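Local coordinates for protein endoglucanase (Komagataeibacter sucrofermentans, PDB 6VC5) that probably catalyses the endohydrolysis of (1->4)-beta-D-glucosidic linkages in cellulose and related beta-glucans, as a member of glycoside hydrolase family 8, at residues A[14-19]-A[49-54]; A[88-93]-A[135-140]; A[154-159]-A[220-225]. One frame throughout, in Å; residues are numbered along the deposited sequence.

Contact 1. Residues A[14-19]-A[49-54]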
ATOM      1  N   LYS A  14     -17.026  -4.499  11.112  1.00 15.69           N
ATOM      2  CA  LYS A  14     -16.045  -5.326  11.809  1.00 15.63           C
ATOM      3  C   LYS A  14     -14.945  -4.497  12.469  1.00 14.33           C
ATOM      4  O   LYS A  14     -14.514  -4.819  13.584  1.00 15.80           O
ATOM      5  CB  LYS A  14     -15.423  -6.328  10.833  1.00 17.10           C
ATOM      6  CG  LYS A  14     -16.406  -7.384  10.345  1.00 20.78           C
ATOM      7  CD  LYS A  14     -15.773  -8.310   9.325  1.00 23.26           C
ATOM      8  CE  LYS A  14     -16.317  -9.725   9.463  1.00 28.61           C
ATOM      9  NZ  LYS A  14     -15.427 -10.577  10.301  1.00 31.04           N
ATOM     10  N   TYR A  15     -14.481  -3.425  11.812  1.00 12.58           N
ATOM     11  CA  TYR A  15     -13.233  -2.787  12.204  1.00 12.04           C
ATOM     12  C   TYR A  15     -13.327  -1.305  12.519  1.00 10.77           C
ATOM     13  O   TYR A  15     -12.352  -0.755  13.044  1.00 12.36           O
ATOM     14  CB  TYR A  15     -12.150  -3.003  11.132  1.00 12.05           C
ATOM     15  CG  TYR A  15     -12.000  -4.451  10.723  1.00 11.54           C
ATOM     16  CD1 TYR A  15     -11.635  -5.426  11.652  1.00 12.68           C
ATOM     17  CD2 TYR A  15     -12.235  -4.846   9.417  1.00 12.13           C
ATOM     18  CE1 TYR A  15     -11.509  -6.756  11.288  1.00 12.78           C
ATOM     19  CE2 TYR A  15     -12.111  -6.180   9.040  1.00 13.39           C
ATOM     20  CZ  TYR A  15     -11.750  -7.120   9.978  1.00 14.13           C
ATOM     21  OH  TYR A  15     -11.619  -8.438   9.619  1.00 17.18           O
ATOM     22  N   PHE A  16     -14.441  -0.643  12.214  1.00 11.84           N
ATOM     23  CA  PHE A  16     -14.600   0.784  12.464  1.00 11.76           C
ATOM     24  C   PHE A  16     -15.206   1.026  13.844  1.00 10.59           C
ATOM     25  O   PHE A  16     -16.141   0.336  14.263  1.00 12.31           O
ATOM     26  CB  PHE A  16     -15.497   1.384  11.377  1.00 11.76           C
ATOM     27  CG  PHE A  16     -15.974   2.794  11.661  1.00 10.56           C
ATOM     28  CD1 PHE A  16     -15.196   3.892  11.326  1.00 12.11           C
ATOM     29  CD2 PHE A  16     -17.218   3.012  12.226  1.00 11.72           C
ATOM     30  CE1 PHE A  16     -15.653   5.186  11.571  1.00 12.13           C
ATOM     31  CE2 PHE A  16     -17.687   4.304  12.477  1.00 12.61           C
ATOM     32  CZ  PHE A  16     -16.911   5.386  12.150  1.00 12.53           C
ATOM     33  N   HIS A  17     -14.670   2.022  14.545  1.00 11.25           N
ATOM     34  CA  HIS A  17     -15.199   2.456  15.824  1.00 13.72           C
ATOM     35  C   HIS A  17     -15.665   3.906  15.734  1.00 13.93           C
ATOM     36  O   HIS A  17     -15.126   4.695  14.944  1.00 12.98           O
ATOM     37  CB  HIS A  17     -14.121   2.302  16.905  1.00 14.84           C
ATOM     38  CG  HIS A  17     -13.769   0.875  17.174  1.00 18.71           C
ATOM     39  ND1 HIS A  17     -14.292   0.165  18.234  1.00 21.12           N
ATOM     40  CD2 HIS A  17     -12.995   0.006  16.482  1.00 19.65           C
ATOM     41  CE1 HIS A  17     -13.830  -1.073  18.200  1.00 20.79           C
ATOM     42  NE2 HIS A  17     -13.045  -1.197  17.144  1.00 20.53           N
ATOM     43  N   PRO A  18     -16.673   4.283  16.526  1.00 14.63           N
ATOM     44  CA  PRO A  18     -17.286   5.614  16.367  1.00 14.73           C
ATOM     45  C   PRO A  18     -16.343   6.783  16.597  1.00 15.04           C
ATOM     46  O   PRO A  18     -16.629   7.882  16.102  1.00 17.06           O
ATOM     47  CB  PRO A  18     -18.424   5.602  17.401  1.00 15.73           C
ATOM     48  CG  PRO A  18     -18.723   4.158  17.612  1.00 18.57           C
ATOM     49  CD  PRO A  18     -17.403   3.448  17.494  1.00 16.15           C
ATOM     50  N   ASN A  19     -15.242   6.599  17.333  1.00 13.03           N
ATOM     51  CA  ASN A  19     -14.252   7.663  17.478  1.00 11.68           C
ATOM     52  C   ASN A  19     -13.378   7.850  16.243  1.00 11.03           C
ATOM     53  O   ASN A  19     -12.571   8.794  16.220  1.00 12.19           O
ATOM     54  CB  ASN A  19     -13.380   7.470  18.728  1.00 12.61           C
ATOM     55  CG  ASN A  19     -12.557   6.182  18.704  1.00 13.88           C
ATOM     56  OD1 ASN A  19     -12.587   5.403  17.743  1.00 12.79           O
ATOM     57  ND2 ASN A  19     -11.803   5.963  19.773  1.00 16.06           N
ATOM     58  N   GLN A  49     -19.536   9.693   3.984  1.00 12.05           N
ATOM     59  CA  GLN A  49     -18.848  10.881   4.478  1.00 12.24           C
ATOM     60  C   GLN A  49     -18.814  10.945   6.003  1.00 11.57           C
ATOM     61  O   GLN A  49     -17.830  11.425   6.579  1.00 12.13           O
ATOM     62  CB  GLN A  49     -19.457  12.154   3.893  1.00 14.48           C
ATOM     63  CG  GLN A  49     -18.576  13.362   4.162  1.00 15.80           C
ATOM     64  CD  GLN A  49     -18.986  14.592   3.384  1.00 17.01           C
ATOM     65  OE1 GLN A  49     -20.060  14.631   2.770  1.00 20.75           O
ATOM     66  NE2 GLN A  49     -18.128  15.611   3.408  1.00 17.83           N
ATOM     67  N   ALA A  50     -19.874  10.491   6.674  1.00 13.42           N
ATOM     68  CA  ALA A  50     -19.877  10.525   8.133  1.00 14.20           C
ATOM     69  C   ALA A  50     -18.733   9.696   8.698  1.00 13.23           C
ATOM     70  O   ALA A  50     -18.084  10.098   9.674  1.00 13.63           O
ATOM     71  CB  ALA A  50     -21.216  10.023   8.668  1.00 15.73           C
ATOM     72  N   ALA A  51     -18.457   8.546   8.086  1.00 11.58           N
ATOM     73  CA  ALA A  51     -17.329   7.742   8.533  1.00  9.36           C
ATOM     74  C   ALA A  51     -16.007   8.402   8.168  1.00  8.74           C
ATOM     75  O   ALA A  51     -15.103   8.493   9.008  1.00  9.47           O
ATOM     76  CB  ALA A  51     -17.409   6.329   7.951  1.00 11.79           C
ATOM     77  N   PHE A  52     -15.873   8.860   6.914  1.00  7.85           N
ATOM     78  CA  PHE A  52     -14.624   9.472   6.469  1.00  7.38           C
ATOM     79  C   PHE A  52     -14.210  10.589   7.414  1.00  7.71           C
ATOM     80  O   PHE A  52     -13.051  10.653   7.850  1.00  8.13           O
ATOM     81  CB  PHE A  52     -14.773  10.036   5.049  1.00  9.05           C
ATOM     82  CG  PHE A  52     -13.504  10.671   4.531  1.00  7.71           C
ATOM     83  CD1 PHE A  52     -12.607   9.919   3.782  1.00  8.30           C
ATOM     84  CD2 PHE A  52     -13.160  11.974   4.865  1.00  8.62           C
ATOM     85  CE1 PHE A  52     -11.422  10.466   3.323  1.00  7.92           C
ATOM     86  CE2 PHE A  52     -11.959  12.524   4.434  1.00  9.09           C
ATOM     87  CZ  PHE A  52     -11.090  11.772   3.662  1.00  9.17           C
ATOM     88  N   GLU A  53     -15.164  11.467   7.747  1.00  9.97           N
ATOM     89  CA  GLU A  53     -14.875  12.664   8.533  1.00 12.87           C
ATOM     90  C   GLU A  53     -14.229  12.314   9.869  1.00 11.98           C
ATOM     91  O   GLU A  53     -13.219  12.914  10.256  1.00 12.45           O
ATOM     92  CB  GLU A  53     -16.172  13.459   8.749  1.00 17.85           C
ATOM     93  CG  GLU A  53     -15.993  14.965   8.958  1.00 25.06           C
ATOM     94  CD  GLU A  53     -17.105  15.790   8.308  1.00 29.04           C
ATOM     95  OE1 GLU A  53     -17.009  17.040   8.289  1.00 32.42           O
ATOM     96  OE2 GLU A  53     -18.075  15.186   7.799  1.00 31.18           O
ATOM     97  N   VAL A  54     -14.788  11.326  10.581  1.00 10.86           N
ATOM     98  CA  VAL A  54     -14.252  10.967  11.897  1.00 11.08           C
ATOM     99  C   VAL A  54     -12.945  10.175  11.787  1.00  8.94           C
ATOM    100  O   VAL A  54     -12.068  10.304  12.648  1.00  8.27           O
ATOM    101  CB  VAL A  54     -15.292  10.271  12.799  1.00 12.02           C
ATOM    102  CG1 VAL A  54     -16.479  11.215  13.089  1.00 15.01           C
ATOM    103  CG2 VAL A  54     -15.759   8.955  12.208  1.00 10.60           C
TER
HETATM  104  O   HOH W   1     -12.519  11.796  15.098  1.00 29.11           O

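Contact 2. Residues A[88-93]-A[135-140]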
ATOM      1  N   ASN A  88       7.521   7.169  10.498  1.00  8.07           N
ATOM      2  CA  ASN A  88       6.392   7.076   9.586  1.00  7.20           C
ATOM      3  C   ASN A  88       6.518   5.832   8.715  1.00  9.06           C
ATOM      4  O   ASN A  88       7.569   5.179   8.653  1.00 10.70           O
ATOM      5  CB  ASN A  88       6.336   8.320   8.700  1.00  8.25           C
ATOM      6  CG  ASN A  88       7.497   8.376   7.742  1.00 11.00           C
ATOM      7  OD1 ASN A  88       8.659   8.433   8.165  1.00 10.94           O
ATOM      8  ND2 ASN A  88       7.196   8.329   6.438  1.00 10.54           N
ATOM      9  N   ALA A  89       5.414   5.494   8.058  1.00  8.56           N
ATOM     10  CA  ALA A  89       5.381   4.464   7.029  1.00  9.05           C
ATOM     11  C   ALA A  89       4.839   5.123   5.771  1.00  9.55           C
ATOM     12  O   ALA A  89       3.689   5.578   5.746  1.00  9.51           O
ATOM     13  CB  ALA A  89       4.509   3.271   7.434  1.00 10.25           C
ATOM     14  N   THR A  90       5.664   5.167   4.727  1.00  7.58           N
ATOM     15  CA  THR A  90       5.318   5.963   3.558  1.00  7.47           C
ATOM     16  C   THR A  90       4.046   5.468   2.870  1.00  8.12           C
ATOM     17  O   THR A  90       3.319   6.272   2.275  1.00  8.61           O
ATOM     18  CB  THR A  90       6.524   5.977   2.624  1.00  9.50           C
ATOM     19  OG1 THR A  90       7.627   6.581   3.313  1.00 12.78           O
ATOM     20  CG2 THR A  90       6.245   6.793   1.365  1.00 12.65           C
ATOM     21  N   ASP A  91       3.735   4.170   2.951  1.00  8.36           N
ATOM     22  CA  ASP A  91       2.498   3.714   2.330  1.00  9.99           C
ATOM     23  C   ASP A  91       1.279   4.260   3.062  1.00 10.95           C
ATOM     24  O   ASP A  91       0.291   4.632   2.425  1.00 11.34           O
ATOM     25  CB  ASP A  91       2.475   2.189   2.153  1.00 13.55           C
ATOM     26  CG  ASP A  91       2.394   1.419   3.459  1.00 16.29           C
ATOM     27  OD1 ASP A  91       2.894   1.894   4.499  1.00 15.17           O
ATOM     28  OD2 ASP A  91       1.855   0.285   3.413  1.00 19.14           O
ATOM     29  N   GLY A  92       1.343   4.347   4.394  1.00  9.50           N
ATOM     30  CA  GLY A  92       0.268   4.999   5.127  1.00  9.87           C
ATOM     31  C   GLY A  92       0.104   6.457   4.743  1.00  8.56           C
ATOM     32  O   GLY A  92      -1.012   6.928   4.491  1.00  9.03           O
ATOM     33  N   ASP A  93       1.220   7.189   4.671  1.00  8.47           N
ATOM     34  CA  ASP A  93       1.171   8.587   4.240  1.00  8.12           C
ATOM     35  C   ASP A  93       0.496   8.720   2.872  1.00  6.55           C
ATOM     36  O   ASP A  93      -0.382   9.576   2.673  1.00  6.16           O
ATOM     37  CB  ASP A  93       2.589   9.171   4.185  1.00  8.90           C
ATOM     38  CG  ASP A  93       3.372   9.016   5.502  1.00 12.84           C
ATOM     39  OD1 ASP A  93       2.777   9.101   6.597  1.00 14.95           O
ATOM     40  OD2 ASP A  93       4.612   8.840   5.437  1.00 13.83           O
ATOM     41  N   THR A 135      15.821   8.335  -8.466  1.00 13.49           N
ATOM     42  CA  THR A 135      15.237   8.965  -7.292  1.00 13.64           C
ATOM     43  C   THR A 135      14.296   7.932  -6.696  1.00 14.32           C
ATOM     44  O   THR A 135      13.381   7.467  -7.385  1.00 16.50           O
ATOM     45  CB  THR A 135      14.454  10.215  -7.680  1.00 14.67           C
ATOM     46  OG1 THR A 135      15.348  11.167  -8.274  1.00 17.72           O
ATOM     47  CG2 THR A 135      13.813  10.826  -6.449  1.00 15.11           C
ATOM     48  N   VAL A 136      14.545   7.543  -5.447  1.00 11.11           N
ATOM     49  CA  VAL A 136      13.809   6.449  -4.817  1.00 11.53           C
ATOM     50  C   VAL A 136      12.867   6.999  -3.759  1.00 11.82           C
ATOM     51  O   VAL A 136      13.046   8.101  -3.229  1.00 12.32           O
ATOM     52  CB  VAL A 136      14.714   5.351  -4.212  1.00 12.69           C
ATOM     53  CG1 VAL A 136      15.702   4.830  -5.247  1.00 15.30           C
ATOM     54  CG2 VAL A 136      15.422   5.872  -2.973  1.00 13.69           C
ATOM     55  N   LEU A 137      11.844   6.198  -3.453  1.00 10.90           N
ATOM     56  CA  LEU A 137      10.889   6.477  -2.388  1.00 11.18           C
ATOM     57  C   LEU A 137      11.256   5.646  -1.160  1.00 10.17           C
ATOM     58  O   LEU A 137      11.175   4.412  -1.194  1.00 11.78           O
ATOM     59  CB  LEU A 137       9.493   6.101  -2.879  1.00 14.02           C
ATOM     60  CG  LEU A 137       8.336   6.517  -1.980  1.00 15.89           C
ATOM     61  CD1 LEU A 137       8.154   8.027  -2.044  1.00 17.03           C
ATOM     62  CD2 LEU A 137       7.067   5.792  -2.420  1.00 18.46           C
ATOM     63  N   LEU A 138      11.653   6.325  -0.064  1.00  8.99           N
ATOM     64  CA  LEU A 138      12.033   5.640   1.169  1.00  8.82           C
ATOM     65  C   LEU A 138      10.790   5.144   1.913  1.00  8.62           C
ATOM     66  O   LEU A 138       9.746   5.802   1.893  1.00 10.20           O
ATOM     67  CB  LEU A 138      12.787   6.602   2.080  1.00 11.59           C
ATOM     68  CG  LEU A 138      14.045   7.226   1.498  1.00 13.88           C
ATOM     69  CD1 LEU A 138      14.619   8.280   2.439  1.00 17.77           C
ATOM     70  CD2 LEU A 138      15.049   6.109   1.236  1.00 15.70           C
ATOM     71  N   PRO A 139      10.877   3.987   2.581  1.00  5.96           N
ATOM     72  CA  PRO A 139       9.708   3.459   3.307  1.00  8.32           C
ATOM     73  C   PRO A 139       9.419   4.165   4.615  1.00  7.98           C
ATOM     74  O   PRO A 139       8.332   3.964   5.170  1.00  8.60           O
ATOM     75  CB  PRO A 139      10.074   1.989   3.586  1.00  9.88           C
ATOM     76  CG  PRO A 139      11.372   1.739   2.917  1.00  9.96           C
ATOM     77  CD  PRO A 139      11.999   3.031   2.541  1.00  7.01           C
ATOM     78  N   GLY A 140      10.354   4.955   5.127  1.00  7.93           N
ATOM     79  CA  GLY A 140      10.181   5.637   6.404  1.00  7.44           C
ATOM     80  C   GLY A 140      11.447   6.404   6.737  1.00  8.88           C
ATOM     81  O   GLY A 140      12.497   6.235   6.108  1.00  9.89           O
TER

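Contact 3. Residues A[154-159]-A[220-225]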
ATOM      1  N   LEU A 154       8.911  -2.149  -2.160  1.00  8.77           N
ATOM      2  CA  LEU A 154       8.317  -1.813  -3.455  1.00  7.74           C
ATOM      3  C   LEU A 154       6.800  -1.682  -3.359  1.00  7.95           C
ATOM      4  O   LEU A 154       6.189  -0.940  -4.129  1.00  9.39           O
ATOM      5  CB  LEU A 154       8.731  -2.853  -4.504  1.00  8.39           C
ATOM      6  CG  LEU A 154      10.246  -2.925  -4.763  1.00 10.72           C
ATOM      7  CD1 LEU A 154      10.572  -4.043  -5.738  1.00 11.82           C
ATOM      8  CD2 LEU A 154      10.762  -1.580  -5.263  1.00 13.73           C
ATOM      9  N   SER A 155       6.173  -2.373  -2.405  1.00  6.99           N
ATOM     10  CA  SER A 155       4.736  -2.240  -2.203  1.00  8.14           C
ATOM     11  C   SER A 155       4.343  -0.896  -1.617  1.00  8.10           C
ATOM     12  O   SER A 155       3.147  -0.604  -1.544  1.00 11.10           O
ATOM     13  CB  SER A 155       4.204  -3.354  -1.290  1.00  9.82           C
ATOM     14  OG  SER A 155       4.500  -3.103   0.081  1.00  9.83           O
ATOM     15  N   TYR A 156       5.305  -0.075  -1.180  1.00  7.40           N
ATOM     16  CA  TYR A 156       4.947   1.260  -0.726  1.00  8.47           C
ATOM     17  C   TYR A 156       4.824   2.239  -1.883  1.00 10.85           C
ATOM     18  O   TYR A 156       4.413   3.385  -1.661  1.00 11.99           O
ATOM     19  CB  TYR A 156       5.944   1.799   0.313  1.00  8.90           C
ATOM     20  CG  TYR A 156       5.901   1.143   1.687  1.00  8.72           C
ATOM     21  CD1 TYR A 156       5.266  -0.083   1.894  1.00  9.70           C
ATOM     22  CD2 TYR A 156       6.513   1.747   2.774  1.00  8.99           C
ATOM     23  CE1 TYR A 156       5.255  -0.689   3.151  1.00  9.80           C
ATOM     24  CE2 TYR A 156       6.506   1.152   4.028  1.00  9.50           C
ATOM     25  CZ  TYR A 156       5.882  -0.056   4.216  1.00  9.98           C
ATOM     26  OH  TYR A 156       5.879  -0.636   5.469  1.00 14.27           O
ATOM     27  N   TYR A 157       5.173   1.822  -3.105  1.00 10.73           N
ATOM     28  CA  TYR A 157       4.900   2.610  -4.307  1.00 11.62           C
ATOM     29  C   TYR A 157       3.418   2.447  -4.623  1.00 11.15           C
ATOM     30  O   TYR A 157       3.001   1.650  -5.472  1.00 10.74           O
ATOM     31  CB  TYR A 157       5.763   2.144  -5.470  1.00 11.99           C
ATOM     32  CG  TYR A 157       7.180   2.666  -5.458  1.00 12.30           C
ATOM     33  CD1 TYR A 157       7.548   3.743  -6.255  1.00 12.36           C
ATOM     34  CD2 TYR A 157       8.152   2.070  -4.663  1.00 14.20           C
ATOM     35  CE1 TYR A 157       8.848   4.216  -6.261  1.00 11.24           C
ATOM     36  CE2 TYR A 157       9.459   2.537  -4.659  1.00 14.35           C
ATOM     37  CZ  TYR A 157       9.800   3.609  -5.465  1.00 13.01           C
ATOM     38  OH  TYR A 157      11.102   4.067  -5.461  1.00 15.08           O
ATOM     39  N   VAL A 158       2.606   3.200  -3.890  1.00  9.94           N
ATOM     40  CA  VAL A 158       1.161   3.187  -4.079  1.00  8.45           C
ATOM     41  C   VAL A 158       0.899   3.973  -5.356  1.00  9.48           C
ATOM     42  O   VAL A 158       0.628   5.181  -5.323  1.00  8.95           O
ATOM     43  CB  VAL A 158       0.451   3.767  -2.841  1.00  9.32           C
ATOM     44  CG1 VAL A 158      -1.074   3.755  -3.014  1.00  9.90           C
ATOM     45  CG2 VAL A 158       0.853   2.995  -1.576  1.00 11.28           C
ATOM     46  N   MET A 159       1.011   3.293  -6.493  1.00 10.09           N
ATOM     47  CA  MET A 159       1.077   4.004  -7.766  1.00 10.84           C
ATOM     48  C   MET A 159      -0.112   4.923  -8.041  1.00  8.99           C
ATOM     49  O   MET A 159       0.122   6.040  -8.527  1.00  9.47           O
ATOM     50  CB  MET A 159       1.386   3.030  -8.914  1.00 12.91           C
ATOM     51  CG  MET A 159       2.816   2.452  -8.885  1.00 13.30           C
ATOM     52  SD  MET A 159       4.142   3.684  -9.108  1.00 11.29           S
ATOM     53  CE  MET A 159       5.541   2.628  -9.589  1.00 15.55           C
ATOM     54  N   SER A 220       5.787 -12.050  -0.158  1.00  6.85           N
ATOM     55  CA  SER A 220       4.715 -12.381   0.754  1.00  7.17           C
ATOM     56  C   SER A 220       3.752 -11.220   0.997  1.00  6.74           C
ATOM     57  O   SER A 220       3.273 -10.644   0.073  1.00  7.10           O
ATOM     58  CB  SER A 220       5.243 -12.994   2.064  1.00  9.12           C
ATOM     59  OG  SER A 220       5.777 -12.096   2.969  1.00 11.27           O
ATOM     60  N   TYR A 221       3.502 -10.911   2.249  1.00  6.06           N
ATOM     61  CA  TYR A 221       2.385 -10.085   2.609  1.00  7.00           C
ATOM     62  C   TYR A 221       2.513  -8.617   2.235  1.00  7.77           C
ATOM     63  O   TYR A 221       1.543  -7.934   2.156  1.00  9.57           O
ATOM     64  CB  TYR A 221       2.093 -10.262   4.096  1.00  9.17           C
ATOM     65  CG  TYR A 221       1.730 -11.676   4.416  1.00 11.09           C
ATOM     66  CD1 TYR A 221       0.456 -12.105   4.280  1.00 11.66           C
ATOM     67  CD2 TYR A 221       2.680 -12.588   4.808  1.00 13.72           C
ATOM     68  CE1 TYR A 221       0.109 -13.396   4.549  1.00 15.19           C
ATOM     69  CE2 TYR A 221       2.338 -13.899   5.065  1.00 15.43           C
ATOM     70  CZ  TYR A 221       1.051 -14.287   4.940  1.00 16.14           C
ATOM     71  OH  TYR A 221       0.606 -15.557   5.193  1.00 19.82           O
ATOM     72  N   ASP A 222       3.736  -8.162   1.994  1.00  8.04           N
ATOM     73  CA  ASP A 222       3.961  -6.832   1.438  1.00  9.42           C
ATOM     74  C   ASP A 222       3.945  -6.837  -0.095  1.00  7.04           C
ATOM     75  O   ASP A 222       3.198  -6.116  -0.724  1.00  6.13           O
ATOM     76  CB  ASP A 222       5.340  -6.294   1.866  1.00 11.15           C
ATOM     77  CG  ASP A 222       5.455  -5.983   3.361  1.00 18.65           C
ATOM     78  OD1 ASP A 222       5.654  -6.921   4.152  1.00 24.08           O
ATOM     79  OD2 ASP A 222       5.429  -4.807   3.740  1.00 19.08           O
ATOM     80  N   ALA A 223       4.748  -7.720  -0.670  1.00  5.47           N
ATOM     81  CA  ALA A 223       4.996  -7.721  -2.097  1.00  5.88           C
ATOM     82  C   ALA A 223       3.765  -8.037  -2.931  1.00  5.00           C
ATOM     83  O   ALA A 223       3.706  -7.682  -4.065  1.00  4.78           O
ATOM     84  CB  ALA A 223       6.157  -8.638  -2.464  1.00  7.03           C
ATOM     85  N   ILE A 224       2.771  -8.645  -2.319  1.00  5.55           N
ATOM     86  CA  ILE A 224       1.603  -9.056  -3.064  1.00  6.90           C
ATOM     87  C   ILE A 224       0.825  -7.809  -3.417  1.00  7.38           C
ATOM     88  O   ILE A 224       0.180  -7.814  -4.445  1.00  8.18           O
ATOM     89  CB  ILE A 224       0.677  -9.933  -2.172  1.00  7.36           C
ATOM     90  CG1 ILE A 224      -0.551 -10.444  -2.928  1.00  7.86           C
ATOM     91  CG2 ILE A 224       0.196  -9.138  -0.969  1.00  7.51           C
ATOM     92  CD1 ILE A 224      -0.192 -11.409  -4.025  1.00 10.84           C
ATOM     93  N   ARG A 225       1.048  -6.653  -2.849  0.50  5.82           N
ATOM     94  CA  ARG A 225       0.457  -5.445  -3.374  0.50  7.81           C
ATOM     95  C   ARG A 225       1.027  -4.950  -4.700  0.50  7.68           C
ATOM     96  O   ARG A 225       0.439  -4.127  -5.336  0.50 10.32           O
ATOM     97  CB  ARG A 225       0.384  -4.359  -2.306  0.50  8.10           C
ATOM     98  CG  ARG A 225      -0.620  -4.714  -1.215  0.50  9.69           C
ATOM     99  CD  ARG A 225      -0.962  -3.574  -0.275  0.50 11.71           C
ATOM    100  NE  ARG A 225      -1.266  -4.109   1.053  0.50 14.54           N
ATOM    101  CZ  ARG A 225      -2.483  -4.267   1.580  0.50 15.13           C
ATOM    102  NH1 ARG A 225      -2.600  -4.782   2.764  0.50 18.04           N
ATOM    103  NH2 ARG A 225      -3.573  -3.901   0.947  0.50 18.82           N
TER
HETATM  104  O   HOH W   2       5.001  -3.167   5.745  1.00 20.10           O

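Contact 1. Residues A[14-19]-A[49-54]
F16 sets its CG anti to the backbone N (chi1 168°), which places CG on the side of helix 49-62, and the ring carried there meets A51 and V54; V54 turns CG2 between its own backbone N and carbonyl carbon, and CG2 reaches the ring. The two side chains cross at about a right angle. V54 CG2 lies in the plane of the ring at its edge and meets two neighbouring rim atoms, F16 CE1 and CZ, each at 3.8 Å. One turn earlier in the helix, the methyl CB of A51 approaches F16 CE1 obliquely at 4.2 Å. F16 is the first residue to leave helical geometry after helix 4-15, and the chain that follows it runs on past the side of helix 49-62. There P18 O lies 4.1 Å from V54 CG2. Beyond it, the carbonyls of N19 and V54 come close to each other and are joined by a water, which donates to N19 O at 3.2 Å and to V54 O at 2.9 Å. The side chain of N19 is engaged away from the helix: OD1 accepts from R21 N, and ND2 binds a glycerol probably left from crystallisation. With no direct hydrogen bond between the segments, the join at this surface site rests on van der Waals contact of V54 and A51 with the F16 ring and on a single water, which supplies the donors that two carbonyl oxygens lack.

Contact 2. Residues A[88-93]-A[135-140]
Two hydrogen bonds from T90 to consecutive carbonyls carry this contact. T90 N donates to P139 O at 3.0 Å in a nearly straight bond (165° at the hydrogen), although the donor stands above the plane of that carbonyl. The hydroxyl of T90 lies anti to its carbonyl carbon (chi1 -61°), and from there OG1 donates to L138 O at 2.7 Å. Weaker CA-H...O contacts flank the pair: A89 CA lies 3.5 Å from P139 O, and G140 CA lies 3.5 Å from N88 O. A89 is the N-cap residue of helix 90-106, and the chain leaving strand 134-137, one of two antiparallel strands, thus binds the first turn of a helix in a protein whose family is built on an (alpha/alpha)6 barrel. Apolar contact is small, with T90 CG2 resting 4.0 Å from L137 CG and at similar range from both leucine methyls. The remaining polar links centre on N88. Its ND2 donates to D93 OD2 at 2.8 Å, nearly in the amide plane, while OD1 accepts from A141 N just past G140 and also lies 3.6 Å from G140 CA. An alanine in place of N88 would probably leave D93 OD2 and A141 N without these mates and G140 CA without its contact to OD1. D93 has a second anchor, with OD1 accepting from F71 N.

Contact 3. Residues A[154-159]-A[220-225]
D222 opens the contact against S155 and Y156. Its CB lies 3.8 Å from S155 OG, which its torsion sets between the backbone N and carbonyl carbon of the serine (chi1 77°). The D222 carboxylate comes obliquely to the Y156 ring, with OD2 4.2 Å from CE1 and the ring and carboxylate planes 34° apart. A water joins the two tips: it donates to D222 OD2 at 2.6 Å and sits 2.7 Å from Y156 OH, at the edge of the ring and in its plane. N153 ND2 also donates to OD2. The backbone O of D222 makes a tight approach to S155 CB, at 3.0 Å; S155 OG, although near, makes no hydrogen bond to it and pairs instead with N153 OD1. Two loops of the barrel meet here near the centre of the chain, one leading from strand 149-152 to helix 159-169 and the other entering helix 225-232. D222 to R225 make a type I beta turn, in which R225 N donates to the same D222 O. Within it, A223 directs its N to D198 OD1. R225 then sets CB 4.1 Å from S155 CB.

Contacts 2 and 3 adjoin, their centres 11 Å apart, and residues 154-159 provide the touch. Y157 OH lies 3.0 Å from L137 N, probably as a hydrogen bond, and the Y156 ring lies between P139 and D91 of contact 2, with CE2 3.5 Å from P139 O and CE1 3.5 Å from D91 OD2. Y156 is thus the shared element, touching contact 2 by its ring and reaching D222 of contact 3 through the water on its hydroxyl. Contact 1 stands apart at the surface, its centre 25 Å from either of the others and its nearest atoms about 11 Å away. The bound glycerol, about 3 Å from the N19 side chain, belongs to that outer site.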